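Glutamate--tRNA ligase, cytoplasmic (Saccharomyces cerevisiae, PDB 2HRA) attaches glutamate to tRNA(Glu) in an ATP-driven two-step reaction, and its N-terminal GST-like domain joins the complex with the cofactor Arc1p and methionyl-tRNA synthetase. Local coordinates at residues A[127-132]-A[165-170]; A[24-29]-A[54-59]; A[40-45]-A[83-88]; A[94-99]-A[136-141]. All blocks are in the same frame, centred on the assembly; numbering follows the deposited sequence.

Interaction 1: residues A[127-132]-A[165-170]; sequences TFILGG and SRWYTL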
# COMPACT_ATOMS: atom_id res chain seq x y z
N THR A 127 -8.10 15.92 -4.94
CA THR A 127 -6.68 15.53 -4.89
C THR A 127 -6.52 14.10 -4.36
O THR A 127 -5.77 13.28 -4.93
CB THR A 127 -5.88 16.45 -3.98
OG1 THR A 127 -6.11 17.79 -4.41
CG2 THR A 127 -4.38 16.16 -4.09
N PHE A 128 -7.24 13.80 -3.29
CA PHE A 128 -7.20 12.49 -2.66
C PHE A 128 -8.58 11.86 -2.70
O PHE A 128 -9.56 12.55 -2.91
CB PHE A 128 -6.69 12.63 -1.22
CG PHE A 128 -5.32 13.19 -1.15
CD1 PHE A 128 -5.06 14.36 -0.49
CD2 PHE A 128 -4.29 12.58 -1.84
CE1 PHE A 128 -3.79 14.90 -0.47
CE2 PHE A 128 -3.04 13.11 -1.83
CZ PHE A 128 -2.79 14.27 -1.14
N ILE A 129 -8.65 10.55 -2.50
CA ILE A 129 -9.86 9.78 -2.78
C ILE A 129 -11.09 10.27 -2.04
O ILE A 129 -12.18 10.37 -2.61
CB ILE A 129 -9.63 8.26 -2.55
CG1 ILE A 129 -8.78 7.71 -3.72
CG2 ILE A 129 -10.99 7.53 -2.47
CD1 ILE A 129 -8.11 6.32 -3.49
N LEU A 130 -10.90 10.65 -0.78
CA LEU A 130 -12.01 11.09 0.04
C LEU A 130 -12.10 12.60 0.14
O LEU A 130 -12.99 13.10 0.80
CB LEU A 130 -11.98 10.44 1.42
CG LEU A 130 -12.13 8.93 1.44
CD1 LEU A 130 -11.99 8.44 2.86
CD2 LEU A 130 -13.49 8.53 0.81
N GLY A 131 -11.21 13.32 -0.53
CA GLY A 131 -11.40 14.74 -0.73
C GLY A 131 -10.97 15.61 0.44
O GLY A 131 -11.47 16.73 0.58
N GLY A 132 -10.07 15.12 1.29
CA GLY A 132 -9.49 15.97 2.35
C GLY A 132 -8.22 16.69 1.91
O GLY A 132 -7.76 16.50 0.78
N SER A 165 -3.43 8.87 -12.84
CA SER A 165 -2.03 9.14 -13.14
C SER A 165 -1.46 10.25 -12.26
O SER A 165 -0.39 10.11 -11.66
CB SER A 165 -1.90 9.54 -14.61
OG SER A 165 -0.55 9.65 -14.97
N ARG A 166 -2.19 11.35 -12.17
CA ARG A 166 -1.71 12.52 -11.45
C ARG A 166 -1.72 12.29 -9.94
O ARG A 166 -0.76 12.64 -9.24
CB ARG A 166 -2.56 13.72 -11.83
CG ARG A 166 -2.28 14.19 -13.25
CD ARG A 166 -3.19 15.30 -13.70
NE ARG A 166 -2.85 15.76 -15.05
CZ ARG A 166 -3.71 16.29 -15.92
NH1 ARG A 166 -4.99 16.44 -15.61
NH2 ARG A 166 -3.29 16.66 -17.13
N TRP A 167 -2.75 11.63 -9.45
CA TRP A 167 -2.80 11.21 -8.04
C TRP A 167 -1.66 10.24 -7.67
O TRP A 167 -1.10 10.36 -6.59
CB TRP A 167 -4.17 10.60 -7.75
CG TRP A 167 -4.31 9.76 -6.54
CD1 TRP A 167 -4.70 10.16 -5.30
CD2 TRP A 167 -4.15 8.33 -6.47
NE1 TRP A 167 -4.78 9.07 -4.46
CE2 TRP A 167 -4.44 7.94 -5.15
CE3 TRP A 167 -3.83 7.34 -7.41
CZ2 TRP A 167 -4.38 6.61 -4.73
CZ3 TRP A 167 -3.76 6.00 -6.98
CH2 TRP A 167 -4.03 5.65 -5.66
N TYR A 168 -1.36 9.28 -8.54
CA TYR A 168 -0.31 8.29 -8.31
C TYR A 168 1.08 8.98 -8.28
O TYR A 168 1.89 8.76 -7.38
CB TYR A 168 -0.36 7.16 -9.34
CG TYR A 168 0.63 6.03 -9.07
CD1 TYR A 168 0.23 4.88 -8.41
CD2 TYR A 168 1.96 6.12 -9.47
CE1 TYR A 168 1.14 3.86 -8.12
CE2 TYR A 168 2.87 5.11 -9.19
CZ TYR A 168 2.45 3.98 -8.50
OH TYR A 168 3.33 2.96 -8.21
N THR A 169 1.32 9.86 -9.24
CA THR A 169 2.55 10.65 -9.28
C THR A 169 2.70 11.59 -8.08
O THR A 169 3.80 11.71 -7.53
CB THR A 169 2.60 11.44 -10.57
OG1 THR A 169 2.50 10.50 -11.65
CG2 THR A 169 3.89 12.26 -10.71
N LEU A 170 1.61 12.21 -7.66
CA LEU A 170 1.64 13.07 -6.49
C LEU A 170 2.18 12.26 -5.31
O LEU A 170 3.20 12.60 -4.71
CB LEU A 170 0.25 13.61 -6.15
CG LEU A 170 0.21 14.52 -4.92
CD1 LEU A 170 1.16 15.74 -5.06
CD2 LEU A 170 -1.23 14.93 -4.72

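Interaction 2: residues A[24-29]-A[54-59]; sequences TINGKA and KLVDDK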
# COMPACT_ATOMS: atom_id res chain seq x y z
N THR A 24 5.85 -7.96 9.66
CA THR A 24 6.69 -8.71 8.75
C THR A 24 6.25 -8.46 7.30
O THR A 24 5.06 -8.50 6.99
CB THR A 24 6.65 -10.21 9.11
OG1 THR A 24 6.85 -10.36 10.53
CG2 THR A 24 7.74 -10.95 8.36
N ILE A 25 7.21 -8.18 6.43
CA ILE A 25 6.96 -7.98 5.00
C ILE A 25 7.78 -8.97 4.21
O ILE A 25 8.96 -9.09 4.45
CB ILE A 25 7.31 -6.54 4.54
CG1 ILE A 25 6.48 -5.51 5.32
CG2 ILE A 25 7.01 -6.34 3.06
CD1 ILE A 25 5.02 -5.42 4.83
N ASN A 26 7.14 -9.68 3.27
CA ASN A 26 7.76 -10.77 2.52
C ASN A 26 8.14 -10.29 1.12
O ASN A 26 7.28 -9.94 0.35
CB ASN A 26 6.74 -11.92 2.41
CG ASN A 26 7.28 -13.15 1.68
OD1 ASN A 26 8.39 -13.15 1.13
ND2 ASN A 26 6.47 -14.22 1.67
N GLY A 27 9.43 -10.30 0.79
CA GLY A 27 9.91 -9.85 -0.52
C GLY A 27 9.73 -10.81 -1.69
O GLY A 27 9.98 -10.45 -2.85
N LYS A 28 9.30 -12.05 -1.41
CA LYS A 28 9.01 -13.01 -2.48
C LYS A 28 7.51 -13.25 -2.67
O LYS A 28 7.11 -14.06 -3.50
CB LYS A 28 9.79 -14.32 -2.26
CG LYS A 28 11.08 -14.40 -3.13
CD LYS A 28 12.10 -15.32 -2.54
CE LYS A 28 13.44 -15.23 -3.27
NZ LYS A 28 14.55 -15.90 -2.49
N ALA A 29 6.68 -12.50 -1.94
CA ALA A 29 5.24 -12.50 -2.14
C ALA A 29 4.94 -12.07 -3.57
O ALA A 29 5.43 -11.03 -3.99
CB ALA A 29 4.59 -11.52 -1.19
N LYS A 54 10.08 -6.15 9.95
CA LYS A 54 10.89 -7.36 9.87
C LYS A 54 10.70 -7.95 8.48
O LYS A 54 9.62 -7.85 7.92
CB LYS A 54 10.47 -8.38 10.93
CG LYS A 54 11.37 -9.61 11.02
CD LYS A 54 10.58 -10.89 11.25
CE LYS A 54 11.46 -12.14 11.24
NZ LYS A 54 11.88 -12.57 9.86
N LEU A 55 11.76 -8.53 7.93
CA LEU A 55 11.75 -9.06 6.58
C LEU A 55 11.83 -10.57 6.54
O LEU A 55 12.56 -11.21 7.30
CB LEU A 55 12.93 -8.55 5.79
CG LEU A 55 13.16 -7.07 5.76
CD1 LEU A 55 14.59 -6.84 5.28
CD2 LEU A 55 12.13 -6.38 4.86
N VAL A 56 11.07 -11.14 5.61
CA VAL A 56 11.26 -12.53 5.22
C VAL A 56 11.32 -12.53 3.70
O VAL A 56 10.97 -11.53 3.08
CB VAL A 56 10.17 -13.45 5.79
CG1 VAL A 56 10.13 -13.30 7.32
CG2 VAL A 56 8.79 -13.14 5.16
N ASP A 57 11.80 -13.61 3.11
CA ASP A 57 12.01 -13.67 1.68
C ASP A 57 11.76 -15.10 1.27
O ASP A 57 12.68 -15.88 1.03
CB ASP A 57 13.43 -13.21 1.33
CG ASP A 57 13.59 -12.83 -0.13
OD1 ASP A 57 14.50 -13.35 -0.78
OD2 ASP A 57 12.80 -12.00 -0.64
N ASP A 58 10.48 -15.44 1.24
CA ASP A 58 10.09 -16.82 1.03
C ASP A 58 8.69 -16.80 0.49
O ASP A 58 7.79 -16.32 1.16
CB ASP A 58 10.13 -17.58 2.35
CG ASP A 58 9.71 -19.02 2.21
OD1 ASP A 58 9.40 -19.46 1.07
OD2 ASP A 58 9.70 -19.73 3.24
N LYS A 59 8.51 -17.33 -0.72
CA LYS A 59 7.20 -17.31 -1.35
C LYS A 59 6.20 -18.23 -0.65
O LYS A 59 4.99 -18.09 -0.88
CB LYS A 59 7.29 -17.69 -2.82
CG LYS A 59 6.06 -17.30 -3.58
CD LYS A 59 5.81 -18.20 -4.74
CE LYS A 59 4.32 -18.24 -5.00
NZ LYS A 59 4.08 -18.32 -6.41

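Interaction 3: residues A[40-45]-A[83-88]; sequences ARIVNA and AIFDNG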
# COMPACT_ATOMS: atom_id res chain seq x y z
N ALA A 40 2.65 1.46 7.75
CA ALA A 40 3.62 1.39 8.83
C ALA A 40 4.59 2.54 8.74
O ALA A 40 4.95 3.11 9.73
CB ALA A 40 4.38 0.04 8.79
N ARG A 41 4.99 2.91 7.53
CA ARG A 41 5.85 4.08 7.36
C ARG A 41 5.17 5.36 7.80
O ARG A 41 5.81 6.24 8.40
CB ARG A 41 6.35 4.17 5.92
CG ARG A 41 7.28 3.01 5.61
CD ARG A 41 7.42 2.73 4.12
NE ARG A 41 8.02 3.82 3.35
CZ ARG A 41 9.33 4.05 3.18
NH1 ARG A 41 10.28 3.31 3.78
NH2 ARG A 41 9.71 5.07 2.44
N ILE A 42 3.87 5.47 7.54
CA ILE A 42 3.10 6.62 7.97
C ILE A 42 3.04 6.66 9.50
O ILE A 42 3.28 7.69 10.13
CB ILE A 42 1.67 6.62 7.34
CG1 ILE A 42 1.79 6.79 5.81
CG2 ILE A 42 0.78 7.74 8.01
CD1 ILE A 42 0.52 6.38 4.97
N VAL A 43 2.73 5.52 10.09
CA VAL A 43 2.66 5.42 11.54
C VAL A 43 3.99 5.83 12.21
O VAL A 43 4.02 6.70 13.13
CB VAL A 43 2.28 3.99 11.96
CG1 VAL A 43 2.44 3.80 13.47
CG2 VAL A 43 0.85 3.67 11.53
N ASN A 44 5.10 5.26 11.76
CA ASN A 44 6.40 5.60 12.38
C ASN A 44 6.86 7.02 12.08
O ASN A 44 7.61 7.59 12.87
CB ASN A 44 7.49 4.62 11.98
CG ASN A 44 7.31 3.23 12.57
OD1 ASN A 44 6.83 3.03 13.69
ND2 ASN A 44 7.73 2.26 11.82
N ALA A 45 6.45 7.57 10.93
CA ALA A 45 6.70 8.97 10.61
C ALA A 45 6.11 9.92 11.65
O ALA A 45 6.74 10.90 12.00
CB ALA A 45 6.17 9.33 9.25
N ALA A 83 -5.47 6.46 16.01
CA ALA A 83 -5.02 7.83 16.26
C ALA A 83 -4.36 8.47 15.06
O ALA A 83 -4.52 9.67 14.84
CB ALA A 83 -4.06 7.87 17.46
N ILE A 84 -3.61 7.68 14.30
CA ILE A 84 -2.96 8.15 13.08
C ILE A 84 -3.92 8.16 11.88
O ILE A 84 -3.99 9.15 11.15
CB ILE A 84 -1.68 7.30 12.77
CG1 ILE A 84 -0.66 7.58 13.90
CG2 ILE A 84 -1.13 7.59 11.33
CD1 ILE A 84 0.74 7.08 13.63
N PHE A 85 -4.62 7.05 11.68
CA PHE A 85 -5.58 6.92 10.59
C PHE A 85 -6.93 7.44 11.07
O PHE A 85 -7.83 6.67 11.37
CB PHE A 85 -5.62 5.47 10.10
CG PHE A 85 -4.31 5.02 9.56
CD1 PHE A 85 -3.46 4.23 10.33
CD2 PHE A 85 -3.87 5.49 8.33
CE1 PHE A 85 -2.21 3.87 9.84
CE2 PHE A 85 -2.63 5.13 7.84
CZ PHE A 85 -1.79 4.32 8.61
N ASP A 86 -7.02 8.77 11.18
CA ASP A 86 -8.11 9.46 11.86
C ASP A 86 -8.97 10.31 10.94
O ASP A 86 -9.79 11.07 11.43
CB ASP A 86 -7.55 10.39 12.97
CG ASP A 86 -6.74 11.57 12.42
OD1 ASP A 86 -6.53 11.68 11.18
OD2 ASP A 86 -6.30 12.41 13.23
N ASN A 87 -8.76 10.21 9.62
CA ASN A 87 -9.52 10.99 8.64
C ASN A 87 -10.26 10.10 7.64
O ASN A 87 -9.69 9.17 7.09
CB ASN A 87 -8.65 12.03 7.93
CG ASN A 87 -7.56 11.42 7.05
OD1 ASN A 87 -7.07 10.31 7.28
ND2 ASN A 87 -7.17 12.17 6.03
N GLY A 88 -11.52 10.40 7.41
CA GLY A 88 -12.37 9.57 6.56
C GLY A 88 -13.48 8.88 7.35
O GLY A 88 -13.22 8.24 8.40

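Interaction 4: residues A[94-99]-A[136-141]; sequences AKWVNL and SAADVA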
# COMPACT_ATOMS: atom_id res chain seq x y z
N ALA A 94 -13.54 2.03 4.13
CA ALA A 94 -13.67 0.59 3.85
C ALA A 94 -14.00 0.27 2.40
O ALA A 94 -13.50 -0.70 1.87
CB ALA A 94 -14.68 -0.05 4.76
N LYS A 95 -14.87 1.05 1.76
CA LYS A 95 -15.19 0.80 0.33
C LYS A 95 -13.97 0.85 -0.55
O LYS A 95 -13.83 0.08 -1.50
CB LYS A 95 -16.14 1.85 -0.23
CG LYS A 95 -17.53 1.90 0.38
CD LYS A 95 -18.52 2.66 -0.53
CE LYS A 95 -17.87 3.76 -1.45
NZ LYS A 95 -17.52 3.31 -2.86
N TRP A 96 -13.08 1.80 -0.28
CA TRP A 96 -11.97 2.03 -1.15
C TRP A 96 -10.84 1.09 -0.79
O TRP A 96 -10.10 0.65 -1.64
CB TRP A 96 -11.54 3.50 -1.12
CG TRP A 96 -12.54 4.34 -1.79
CD1 TRP A 96 -13.51 5.11 -1.20
CD2 TRP A 96 -12.74 4.48 -3.21
NE1 TRP A 96 -14.29 5.71 -2.17
CE2 TRP A 96 -13.83 5.34 -3.41
CE3 TRP A 96 -12.08 3.95 -4.33
CZ2 TRP A 96 -14.29 5.68 -4.69
CZ3 TRP A 96 -12.54 4.29 -5.59
CH2 TRP A 96 -13.62 5.15 -5.76
N VAL A 97 -10.69 0.78 0.47
CA VAL A 97 -9.76 -0.26 0.88
C VAL A 97 -10.17 -1.61 0.32
O VAL A 97 -9.33 -2.37 -0.13
CB VAL A 97 -9.68 -0.35 2.39
CG1 VAL A 97 -8.84 -1.57 2.77
CG2 VAL A 97 -9.08 0.96 2.92
N ASN A 98 -11.47 -1.91 0.34
CA ASN A 98 -11.99 -3.12 -0.32
C ASN A 98 -11.67 -3.16 -1.80
O ASN A 98 -11.24 -4.19 -2.33
CB ASN A 98 -13.50 -3.22 -0.11
CG ASN A 98 -13.88 -3.55 1.32
OD1 ASN A 98 -13.08 -4.12 2.08
ND2 ASN A 98 -15.10 -3.22 1.70
N LEU A 99 -11.91 -2.05 -2.50
CA LEU A 99 -11.59 -2.00 -3.94
C LEU A 99 -10.11 -2.30 -4.20
O LEU A 99 -9.76 -3.04 -5.12
CB LEU A 99 -11.93 -0.62 -4.54
CG LEU A 99 -11.69 -0.55 -6.06
CD1 LEU A 99 -12.69 -1.41 -6.83
CD2 LEU A 99 -11.69 0.88 -6.57
N SER A 136 -5.71 9.71 3.07
CA SER A 136 -6.27 8.79 4.05
C SER A 136 -5.83 7.37 3.74
O SER A 136 -5.11 7.10 2.76
CB SER A 136 -7.80 8.88 4.02
OG SER A 136 -8.27 8.26 2.83
N ALA A 137 -6.30 6.45 4.56
CA ALA A 137 -6.07 5.03 4.40
C ALA A 137 -6.58 4.56 3.07
O ALA A 137 -6.07 3.58 2.51
CB ALA A 137 -6.77 4.22 5.57
N ALA A 138 -7.62 5.20 2.55
CA ALA A 138 -8.12 4.84 1.23
C ALA A 138 -7.00 4.99 0.17
O ALA A 138 -6.80 4.13 -0.70
CB ALA A 138 -9.36 5.72 0.88
N ASP A 139 -6.29 6.11 0.22
CA ASP A 139 -5.22 6.40 -0.71
C ASP A 139 -4.08 5.40 -0.53
O ASP A 139 -3.47 4.96 -1.50
CB ASP A 139 -4.70 7.83 -0.49
CG ASP A 139 -5.76 8.87 -0.73
OD1 ASP A 139 -6.32 9.39 0.27
OD2 ASP A 139 -6.07 9.15 -1.92
N VAL A 140 -3.79 5.03 0.71
CA VAL A 140 -2.65 4.14 0.99
C VAL A 140 -2.91 2.78 0.41
O VAL A 140 -2.04 2.18 -0.24
CB VAL A 140 -2.40 4.08 2.52
CG1 VAL A 140 -1.34 3.07 2.87
CG2 VAL A 140 -2.01 5.46 3.06
N ALA A 141 -4.11 2.29 0.61
CA ALA A 141 -4.48 0.99 0.11
C ALA A 141 -4.50 0.96 -1.41
O ALA A 141 -4.00 -0.01 -2.01
CB ALA A 141 -5.83 0.55 0.70

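Interaction 1: residues A[127-132]-A[165-170]
T127, F128 and I129, in the loop before helix 137-148, pack on W167 and L170 of helix 162-172. The contact has an aliphatic part and an indole part. In the first, T127 and L170 cross at about a right angle. T127 CG2 lies 3.4 Å from L170 CD2, which is tighter than usual for two methyl groups. The same T127 methyl sits over the centre of the F128 ring, 3.8 Å above its plane. The F128 ring also meets L170, with CE2 3.9 Å from L170 CD2. L170 CD2 is therefore shared between the threonine methyl and the phenyl ring.

The indole part is built on W167. With CG anti to the backbone N (chi1 162°), the indole stands out from the helix toward the loop. T127 O lies at the indole edge, in the ring plane, 3.3 Å from W167 CD1. Further along the ring, I129 CD1 touches W167 CZ2 at 3.9 Å, and the two side chains cross obliquely.

Both segments lie in regions that interact with Arc1p. D139 of helix 137-148 accepts hydrogen bonds from W167 NE1 and I129 N, tying loop and helix to one carboxylate. W167 and I129 also pack on L119 of helix 109-122 and C142 of helix 137-148, and I129 reaches W96 of helix 90-104.

Interaction 2: residues A[24-29]-A[54-59]
The parallel strand pair of a beta-alpha-beta unit sets T24, I25 and N26 beside K54, L55 and V56. I25 N donates to K54 O at 2.9 Å. V56 N donates to I25 O, and G27 N to V56 O. T24, N26, K54 and V56 put their side chains on one sheet face, I25 and L55 on the other. On the first face T24 CG2 meets V56 CG1 at 3.5 Å, and N26 CB packs on V56 CG2.

At the end of its strand N26 joins the turn 26-29 to the segment 57-59. Its CG is anti to the backbone N (chi1 -178°). N26 OD1 accepts from K28 N at 2.9 Å, an Asx turn, and from D58 N at 3.1 Å. The two donors arrive from opposite faces of the amide plane. N26 ND2 donates to D58 O; that distance is very short, so its exact value is doubtful. ND2 also reaches P62 O. An alanine here would probably leave K28 N and D58 N without their shared acceptor and D58 O without its amide donor, loosening the link between turn 26-29 and residues 57-59. K28 NZ makes a 3.1 Å salt bridge to D57 OD1, approaching from above the carboxylate plane.

I25 and L55 pack on L184 of helix 180-195. The parallel pair joined through helix 34-46 is typical of the N-terminal, thioredoxin-like half of a GST fold.

Interaction 3: residues A[40-45]-A[83-88]
I42 and V43 of helix 34-46 receive I84 and F85 from the loop between helices 73-80 and 90-104. In the GST fold this loop is consistent with the linker between the sheet-bearing N-terminal half and the helical C-terminal half. The side chains that meet are all apolar.

Aliphatic packing comes first. I42 CG2 and I84 CG2 touch at 3.8 Å, their side chains crossing at a slant. V43 and I84 cross at about a right angle, with V43 CG1 3.7 Å from I84 CD1.

Aromatic packing follows. V43 CG2 comes to 3.5 Å from F85 CE1, and I42 CG2 lies farther off, 4.3 Å from F85 CE2. F85 is the centre of an inverse gamma turn. Its own neighbour I84 puts CG2 over the centre of the phenyl face, 4.1 Å above the plane. I84 thus lies against both the ring and the helix.

Polar bonds belong to the flanks. D86 forms a salt bridge with K134, and N87 ND2 donates to Y135 O. On the helix, N44 bonds to S50 and I51.

Chi2 of I84 is extended (-167°), which carries CD1 to the helix backbone, 3.3 Å from both V43 CA and V43 O.

Interaction 4: residues A[94-99]-A[136-141]
W96 and A138 meet where helices 90-104 and 137-148 come close. The segments run nearly parallel, with 3° between their directions and 8.2 Å between their axes. The tight part is the approach of W96 CB to A138 CB, 3.7 Å apart, with the CA atoms of W96 and A138 only 5.3 Å apart. The indole turns off A138 and is buried against T118, L119 and Q122 of helix 109-122. Next to it, V97 lies over the first turn of the second helix. With CG1 anti to the backbone N (chi1 173°), the other branch, CG2, is the one that faces A137 and A141. It is 4.0 Å from A141 CB and 4.0 Å from A137 O.

The loose side is the outer one. The exposed K95 folds back, its NZ 3.9 Å above one face of the W96 indole, toward the rim. N98 points away from the second helix and is partly exposed.

The start of the second helix is capped by its own side chains. S136 and D139 form a capping box: S136 OG accepts from A138 N, and S136 N donates to the anti lone pair of D139 OD1 at 2.9 Å. D139 OD2 goes to W167 and I129.

Between the helices only carbon and one carbonyl oxygen meet, so shape sets their spacing. Small alanine side chains let the backbones approach this closely.

How the interactions relate
Interactions 1, 3 and 4 form a continuous group. Interactions 1 and 4 have centres about 12 Å apart and are joined through the D139 carboxylate of interaction 4. The capping-box residue thus also ties down, and is likely to help position, the loop that lies in an Arc1p-interaction region. Interactions 3 and 4, centres about 13 Å apart, meet where I42 packs on V140 and F85 on A137. L130 of interaction 1 touches G88 of interaction 3. Interaction 2 stands apart, its centre about 29 Å from that of interaction 1, but it connects to interaction 3 through helix 34-46. This chain is the N-terminal interaction domain; catalysis belongs to the rest of the enzyme.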